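Local coordinates for protein Rho guanine nucleotide exchange factor 11 (Homo sapiens, PDB 5JHH) that probably acts as a guanine nucleotide exchange factor for Rho-family GTPases, through a RhoGEF (DH) domain followed by a PH domain, at residues E216-H219 and R220-Y224; L143-Q146 and E147-H151; T188-H191 and E192-R196. All blocks are in the same frame, centred on the assembly; numbering follows the deposited sequence.

Contact 1: residues E216-H219 and R220-Y224; sequences ENRH and RLEGY
Arg220 bonds to Glu216 through the backbone and to Asn217 through a water, at the turn of helix 189-227 where the long helix reaches the strands that follow it. Its N donates to Glu216 O at 2.8 Å, while NE donates to a water 3.0 Å away that in turn donates a hydrogen bond to Asn217 OD1. The bend at chi3 (-61°) turns the guanidinium so that NH2 meets Tyr224 OH in the guanidinium plane, at 3.0 Å. Leu221 comes next; its N bonds to Asn217 O, and its CG rests 3.3 Å from that same oxygen. Glu222 runs alongside Arg218, both chains pointing the same way, yet the two charges only approach: OE2 of Glu222 stays 4.3 Å from NE of Arg218, the guanidinium and carboxylate planes 58° apart. Gly223 adds a backbone bond to His219 O. Arg220 O lies against one face of the Tyr224 ring, offset toward its rim, and the hydroxyl also bonds to Glu257. Asn217 OD1 also accepts from a basic side chain of the other protein's chain. Hydrogen bonds through water and guanidinium join the Asn217 amide, at the interface with another protein, to the Tyr224 phenol packed on the strands.

Contact 2: residues L143-Q146 and E147-H151; sequences LFMQ and EAESH
Met145 and Glu149, one turn apart on helix 139-150, meet where a thioether methyl approaches a carboxylate. Glu149 is the chain to follow. Its CB lies 3.3 Å from Met145 O, the oxygen that also accepts the Glu149 backbone N. CG stands beside the backbone N (chi1 -70°), which brings it to 3.2 Å from the same Met145 O. From there the chain runs out extended; CD and OE1 still skirt that carbonyl, and OE2 ends 3.5 Å from Met145 CE. Folds at chi2 (-68°) and chi3 (-67°) bring the Met145 methyl obliquely across the carboxylate. The carboxylate has a stronger partner, however: OE2 accepts the backbone N of Leu159. With an alanine here, Leu159 N is likely to lose this acceptor and the Met145 methyl the carboxylate it lies against. On another side of the helix, Leu143 and Glu147 run side by side, with CD2 of Leu143 3.4 Å from OE2 of Glu147. Phe144 CE1 and Ala148 CB make an apolar contact at 4.2 Å, on a flank that faces helix 18-54 through Arg51 and Phe48. Near the helix end Ser150 OG donates to Glu147 O at 2.9 Å, joining Ser150 N on the same face of that carbonyl. Chemically, methyls of Met145 and Leu143 lie against carboxylate oxygens, Phe144 and Ala148 add one apolar touch, and Glu149 ties the helix to Leu159.

Contact 3: residues T188-H191 and E192-R196; sequences TSEH and EKLCR
The first two turns of helix 189-227, which opens right after Thr188 at the N-cap position, hold this contact within the RhoGEF domain. The cap residue serves through its backbone: Thr188 O accepts Glu192 N in a weak bond, whereas Thr188 OG1 bonds back to Glu185 O. Ser189 O then takes Lys193 N at 2.9 Å, and the methylene chain of Lys193 folds over this carbonyl, with CD 3.5 Å from Ser189 O. Bends at chi3 and chi4 carry NZ onward to a water at 2.7 Å, which donates to Glu190 OE1 over a longer 3.3 Å. The direct separation of Glu190 OE1 and Lys193 NZ is 4.9 Å, so the water mediates between opposite charges that do not touch. Both groups have firmer partners at the start of helix 98-105 and just before it: Lys193 forms a salt bridge with Asp99, and the Glu190 carboxylate takes bonds from Ser98 and the backbone N of Ile97. Leu194 crosses Glu190 at a slant, its CD1 lying 4.1 Å from Glu190 OE2, while the leucine packs against helices 165-182 and 98-105. Farther round, His191 swings its imidazole beside its own carbonyl carbon (chi1 -179°), where Cys195 SG meets it. The sulfur is 3.7 Å from His191 CE1 and 4.3 Å from the ring centroid, 44° off the ring normal, an oblique sulfur-aromatic approach. The backbone of these two residues is joined as well, by Cys195 N to His191 O. Successive i to i+4 backbone bonds, with a leucine turned into the domain and charged chains at its flank, are typical of the amphipathic start of a helix in an all-helical bundle such as the DH domain.

In the fold
From the N terminus, contact 2 comes first, contact 3 second and contact 1 last. Each joins adjoining segments, so each closes no loop beyond local helical turns; they follow in series, and none nests in or crosses another. Contact 2 lies at the end of helix 139-150, beside helix 18-54. Contacts 3 and 1 share helix 189-227, on opposite sides of the chain's centre and with centres about 42 Å apart. Contact 3 roots the helix start against helices 98-105 and 165-182, whereas contact 1 joins its far part to strands 254-263 and 269-277. The one long helix thereby connects the helical RhoGEF domain with the PH domain.

Contact 1: residues E216-H219 and R220-Y224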
loop_
_atom_site.group_PDB
_atom_site.type_symbol
_atom_site.label_atom_id
_atom_site.label_comp_id
_atom_site.label_asym_id
_atom_site.label_seq_id
_atom_site.Cartn_x
_atom_site.Cartn_y
_atom_site.Cartn_z
ATOM N N GLU A 216 3.402 11.450 8.449
ATOM C CA GLU A 216 3.444 10.397 9.464
ATOM C C GLU A 216 4.806 10.355 10.198
ATOM O O GLU A 216 4.869 10.189 11.437
ATOM C CB GLU A 216 3.181 9.022 8.855
ATOM C CG GLU A 216 1.774 8.873 8.285
ATOM C CD GLU A 216 1.476 7.507 7.663
ATOM O OE1 GLU A 216 2.408 6.783 7.217
ATOM O OE2 GLU A 216 0.265 7.148 7.661
ATOM N N ASN A 217 5.890 10.463 9.436
ATOM C CA ASN A 217 7.208 10.382 10.043
ATOM C C ASN A 217 7.337 11.478 11.081
ATOM O O ASN A 217 7.808 11.216 12.195
ATOM C CB ASN A 217 8.328 10.566 9.040
ATOM C CG ASN A 217 8.686 9.307 8.333
ATOM O OD1 ASN A 217 8.027 8.257 8.453
ATOM N ND2 ASN A 217 9.756 9.386 7.588
ATOM N N ARG A 218 6.866 12.672 10.745
ATOM C CA ARG A 218 6.998 13.807 11.668
ATOM C C ARG A 218 6.259 13.563 12.965
ATOM O O ARG A 218 6.790 13.828 14.057
ATOM C CB ARG A 218 6.512 15.095 11.028
ATOM C CG ARG A 218 6.797 16.367 11.842
ATOM C CD ARG A 218 6.452 17.663 11.090
ATOM N NE ARG A 218 4.998 17.857 10.982
ATOM C CZ ARG A 218 4.288 17.829 9.843
ATOM N NH1 ARG A 218 4.886 17.669 8.659
ATOM N NH2 ARG A 218 2.957 17.970 9.885
ATOM N N HIS A 219 5.032 13.060 12.844
ATOM C CA HIS A 219 4.236 12.735 14.007
ATOM C C HIS A 219 4.900 11.619 14.831
ATOM O O HIS A 219 4.994 11.708 16.032
ATOM C CB HIS A 219 2.847 12.317 13.547
ATOM C CG HIS A 219 1.907 11.969 14.656
ATOM N ND1 HIS A 219 1.716 10.672 15.099
ATOM C CD2 HIS A 219 1.059 12.740 15.373
ATOM C CE1 HIS A 219 0.804 10.665 16.058
ATOM N NE2 HIS A 219 0.382 11.908 16.235
ATOM N N ARG A 220 5.385 10.588 14.160
ATOM C CA ARG A 220 6.083 9.488 14.825
ATOM C C ARG A 220 7.315 9.969 15.647
ATOM O O ARG A 220 7.497 9.593 16.824
ATOM C CB ARG A 220 6.469 8.417 13.789
ATOM C CG ARG A 220 7.312 7.286 14.365
ATOM C CD ARG A 220 7.530 6.170 13.357
ATOM N NE ARG A 220 6.267 5.563 12.947
ATOM C CZ ARG A 220 5.682 4.522 13.549
ATOM N NH1 ARG A 220 4.521 4.065 13.092
ATOM N NH2 ARG A 220 6.249 3.921 14.589
ATOM N N LEU A 221 8.102 10.873 15.072
ATOM C CA LEU A 221 9.316 11.367 15.738
ATOM C C LEU A 221 9.051 12.313 16.904
ATOM O O LEU A 221 9.814 12.325 17.866
ATOM C CB LEU A 221 10.196 12.092 14.766
ATOM C CG LEU A 221 10.765 11.236 13.664
ATOM C CD1 LEU A 221 11.285 12.118 12.552
ATOM C CD2 LEU A 221 11.867 10.355 14.187
ATOM N N GLU A 222 7.999 13.109 16.819
ATOM C CA GLU A 222 7.531 13.839 17.987
ATOM C C GLU A 222 7.175 12.904 19.125
ATOM O O GLU A 222 7.437 13.214 20.287
ATOM C CB GLU A 222 6.300 14.670 17.685
ATOM C CG GLU A 222 6.531 15.844 16.760
ATOM C CD GLU A 222 5.251 16.276 16.026
ATOM O OE1 GLU A 222 4.187 15.636 16.230
ATOM O OE2 GLU A 222 5.311 17.248 15.228
ATOM N N GLY A 223 6.533 11.786 18.812
ATOM C CA GLY A 223 6.133 10.864 19.867
ATOM C C GLY A 223 7.352 10.214 20.479
ATOM O O GLY A 223 7.427 10.034 21.675
ATOM N N TYR A 224 8.297 9.826 19.628
ATOM C CA TYR A 224 9.555 9.274 20.090
ATOM C C TYR A 224 10.334 10.255 20.944
ATOM O O TYR A 224 10.946 9.838 21.874
ATOM C CB TYR A 224 10.452 8.872 18.951
ATOM C CG TYR A 224 10.001 7.675 18.173
ATOM C CD1 TYR A 224 8.917 6.906 18.565
ATOM C CD2 TYR A 224 10.683 7.300 17.040
ATOM C CE1 TYR A 224 8.535 5.806 17.833
ATOM C CE2 TYR A 224 10.304 6.209 16.307
ATOM C CZ TYR A 224 9.222 5.489 16.697
ATOM O OH TYR A 224 8.880 4.387 15.956
HETATM O O HOH W 1 6.629 6.725 10.231
#

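Contact 2: residues L143-Q146 and E147-H151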
loop_
_atom_site.group_PDB
_atom_site.type_symbol
_atom_site.label_atom_id
_atom_site.label_comp_id
_atom_site.label_asym_id
_atom_site.label_seq_id
_atom_site.Cartn_x
_atom_site.Cartn_y
_atom_site.Cartn_z
ATOM N N LEU A 143 -22.118 5.637 19.214
ATOM C CA LEU A 143 -23.495 5.616 18.720
ATOM C C LEU A 143 -23.691 6.300 17.382
ATOM O O LEU A 143 -24.384 5.800 16.504
ATOM C CB LEU A 143 -24.434 6.293 19.733
ATOM C CG LEU A 143 -25.461 5.357 20.353
ATOM C CD1 LEU A 143 -25.860 5.839 21.753
ATOM C CD2 LEU A 143 -26.665 5.254 19.410
ATOM N N PHE A 144 -23.153 7.502 17.246
ATOM C CA PHE A 144 -23.321 8.214 16.012
ATOM C C PHE A 144 -22.669 7.425 14.858
ATOM O O PHE A 144 -23.211 7.333 13.748
ATOM C CB PHE A 144 -22.693 9.591 16.139
ATOM C CG PHE A 144 -22.542 10.276 14.841
ATOM C CD1 PHE A 144 -21.468 10.005 14.037
ATOM C CD2 PHE A 144 -23.500 11.142 14.395
ATOM C CE1 PHE A 144 -21.335 10.609 12.817
ATOM C CE2 PHE A 144 -23.361 11.759 13.172
ATOM C CZ PHE A 144 -22.290 11.470 12.374
ATOM N N MET A 145 -21.502 6.873 15.121
ATOM C CA MET A 145 -20.777 6.159 14.083
ATOM C C MET A 145 -21.558 4.898 13.676
ATOM O O MET A 145 -21.624 4.574 12.486
ATOM C CB MET A 145 -19.340 5.827 14.515
ATOM C CG MET A 145 -18.446 7.059 14.565
ATOM S SD MET A 145 -18.095 7.793 12.933
ATOM C CE MET A 145 -17.129 6.476 12.228
ATOM N N GLN A 146 -22.226 4.246 14.626
ATOM C CA GLN A 146 -22.998 3.059 14.257
ATOM C C GLN A 146 -24.157 3.446 13.381
ATOM O O GLN A 146 -24.449 2.782 12.411
ATOM C CB GLN A 146 -23.571 2.344 15.464
ATOM C CG GLN A 146 -22.561 1.602 16.286
ATOM C CD GLN A 146 -23.158 1.133 17.606
ATOM O OE1 GLN A 146 -24.389 1.105 17.773
ATOM N NE2 GLN A 146 -22.294 0.768 18.552
ATOM N N GLU A 147 -24.846 4.511 13.760
ATOM C CA GLU A 147 -26.005 4.974 13.007
ATOM C C GLU A 147 -25.596 5.373 11.595
ATOM O O GLU A 147 -26.237 5.028 10.622
ATOM C CB GLU A 147 -26.636 6.180 13.724
ATOM C CG GLU A 147 -28.122 6.044 14.067
ATOM C CD GLU A 147 -28.475 6.551 15.486
ATOM O OE1 GLU A 147 -28.890 7.732 15.620
ATOM O OE2 GLU A 147 -28.349 5.773 16.479
ATOM N N ALA A 148 -24.514 6.122 11.483
ATOM C CA ALA A 148 -24.067 6.618 10.171
ATOM C C ALA A 148 -23.705 5.446 9.267
ATOM O O ALA A 148 -24.106 5.392 8.103
ATOM C CB ALA A 148 -22.858 7.541 10.336
ATOM N N GLU A 149 -22.991 4.488 9.843
ATOM C CA GLU A 149 -22.528 3.325 9.099
ATOM C C GLU A 149 -23.657 2.359 8.776
ATOM O O GLU A 149 -23.526 1.544 7.855
ATOM C CB GLU A 149 -21.387 2.636 9.849
ATOM C CG GLU A 149 -20.123 3.474 9.830
ATOM C CD GLU A 149 -18.997 2.925 10.657
ATOM O OE1 GLU A 149 -19.256 1.964 11.410
ATOM O OE2 GLU A 149 -17.858 3.490 10.570
ATOM N N SER A 150 -24.809 2.528 9.420
ATOM C CA SER A 150 -25.950 1.671 9.084
ATOM C C SER A 150 -26.680 2.170 7.839
ATOM O O SER A 150 -27.468 1.474 7.245
ATOM C CB SER A 150 -26.917 1.579 10.280
ATOM O OG SER A 150 -27.817 2.664 10.254
ATOM N N HIS A 151 -26.389 3.379 7.417
ATOM C CA HIS A 151 -27.016 3.928 6.244
ATOM C C HIS A 151 -26.660 3.102 5.012
ATOM O O HIS A 151 -25.546 2.617 4.920
ATOM C CB HIS A 151 -26.543 5.360 6.069
ATOM C CG HIS A 151 -27.536 6.225 5.390
ATOM N ND1 HIS A 151 -28.379 7.075 6.079
ATOM C CD2 HIS A 151 -27.860 6.342 4.079
ATOM C CE1 HIS A 151 -29.159 7.708 5.214
ATOM N NE2 HIS A 151 -28.865 7.281 3.995
#

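Contact 3: residues T188-H191 and E192-R196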
loop_
_atom_site.group_PDB
_atom_site.type_symbol
_atom_site.label_atom_id
_atom_site.label_comp_id
_atom_site.label_asym_id
_atom_site.label_seq_id
_atom_site.Cartn_x
_atom_site.Cartn_y
_atom_site.Cartn_z
ATOM N N THR A 188 0.463 8.115 -33.139
ATOM C CA THR A 188 -0.518 9.186 -32.958
ATOM C C THR A 188 -0.010 10.185 -31.938
ATOM O O THR A 188 0.649 9.810 -30.973
ATOM C CB THR A 188 -1.833 8.583 -32.421
ATOM O OG1 THR A 188 -2.071 7.327 -33.049
ATOM C CG2 THR A 188 -2.967 9.430 -32.763
ATOM N N SER A 189 -0.330 11.457 -32.125
ATOM C CA SER A 189 -0.221 12.441 -31.037
ATOM C C SER A 189 -1.028 12.000 -29.791
ATOM O O SER A 189 -0.573 12.117 -28.654
ATOM C CB SER A 189 -0.729 13.804 -31.503
ATOM O OG SER A 189 0.161 14.359 -32.449
ATOM N N GLU A 190 -2.230 11.507 -30.038
ATOM C CA GLU A 190 -3.069 10.930 -29.028
ATOM C C GLU A 190 -2.239 10.038 -28.094
ATOM O O GLU A 190 -2.294 10.181 -26.866
ATOM C CB GLU A 190 -4.216 10.147 -29.694
ATOM C CG GLU A 190 -5.146 9.385 -28.748
ATOM C CD GLU A 190 -6.053 10.271 -27.859
ATOM O OE1 GLU A 190 -5.844 11.510 -27.711
ATOM O OE2 GLU A 190 -7.014 9.690 -27.305
ATOM N N HIS A 191 -1.429 9.179 -28.690
ATOM C CA HIS A 191 -0.793 8.095 -27.988
ATOM C C HIS A 191 0.289 8.680 -27.085
ATOM O O HIS A 191 0.410 8.330 -25.889
ATOM C CB HIS A 191 -0.207 7.087 -28.989
ATOM C CG HIS A 191 0.453 5.910 -28.354
ATOM N ND1 HIS A 191 1.721 5.968 -27.815
ATOM C CD2 HIS A 191 0.027 4.637 -28.181
ATOM C CE1 HIS A 191 2.039 4.785 -27.319
ATOM N NE2 HIS A 191 1.031 3.960 -27.532
ATOM N N GLU A 192 1.059 9.572 -27.671
ATOM C CA GLU A 192 2.138 10.293 -26.997
ATOM C C GLU A 192 1.641 11.097 -25.769
ATOM O O GLU A 192 2.302 11.137 -24.722
ATOM C CB GLU A 192 2.770 11.233 -28.021
ATOM C CG GLU A 192 4.128 11.826 -27.666
ATOM C CD GLU A 192 4.746 12.660 -28.822
ATOM O OE1 GLU A 192 4.037 13.475 -29.470
ATOM O OE2 GLU A 192 5.956 12.514 -29.083
ATOM N N LYS A 193 0.506 11.758 -25.947
ATOM C CA LYS A 193 -0.095 12.642 -24.944
ATOM C C LYS A 193 -0.727 11.846 -23.766
ATOM O O LYS A 193 -0.614 12.232 -22.622
ATOM C CB LYS A 193 -1.145 13.552 -25.606
ATOM C CG LYS A 193 -0.563 14.817 -26.253
ATOM C CD LYS A 193 -1.422 15.301 -27.401
ATOM C CE LYS A 193 -2.547 16.198 -26.948
ATOM N NZ LYS A 193 -3.752 15.929 -27.774
ATOM N N LEU A 194 -1.335 10.720 -24.074
ATOM C CA LEU A 194 -1.688 9.718 -23.113
ATOM C C LEU A 194 -0.494 9.187 -22.340
ATOM O O LEU A 194 -0.608 8.986 -21.130
ATOM C CB LEU A 194 -2.377 8.553 -23.805
ATOM C CG LEU A 194 -3.813 8.832 -24.213
ATOM C CD1 LEU A 194 -4.430 7.642 -24.923
ATOM C CD2 LEU A 194 -4.643 9.168 -22.996
ATOM N N CYS A 195 0.651 8.987 -22.992
ATOM C CA CYS A 195 1.801 8.480 -22.251
ATOM C C CYS A 195 2.256 9.552 -21.281
ATOM O O CYS A 195 2.740 9.269 -20.182
ATOM C CB CYS A 195 2.943 8.086 -23.204
ATOM S SG CYS A 195 2.555 6.557 -24.126
ATOM N N ARG A 196 2.118 10.797 -21.724
ATOM C CA ARG A 196 2.543 11.903 -20.909
ATOM C C ARG A 196 1.642 11.967 -19.662
ATOM O O ARG A 196 2.134 12.058 -18.540
ATOM C CB ARG A 196 2.484 13.190 -21.754
ATOM C CG ARG A 196 2.501 14.512 -21.006
ATOM C CD ARG A 196 3.848 14.715 -20.368
ATOM N NE ARG A 196 4.004 16.066 -19.846
ATOM C CZ ARG A 196 5.037 16.462 -19.113
ATOM N NH1 ARG A 196 6.040 15.627 -18.832
ATOM N NH2 ARG A 196 5.069 17.700 -18.649
HETATM O O HOH W 2 -4.980 14.169 -29.389
#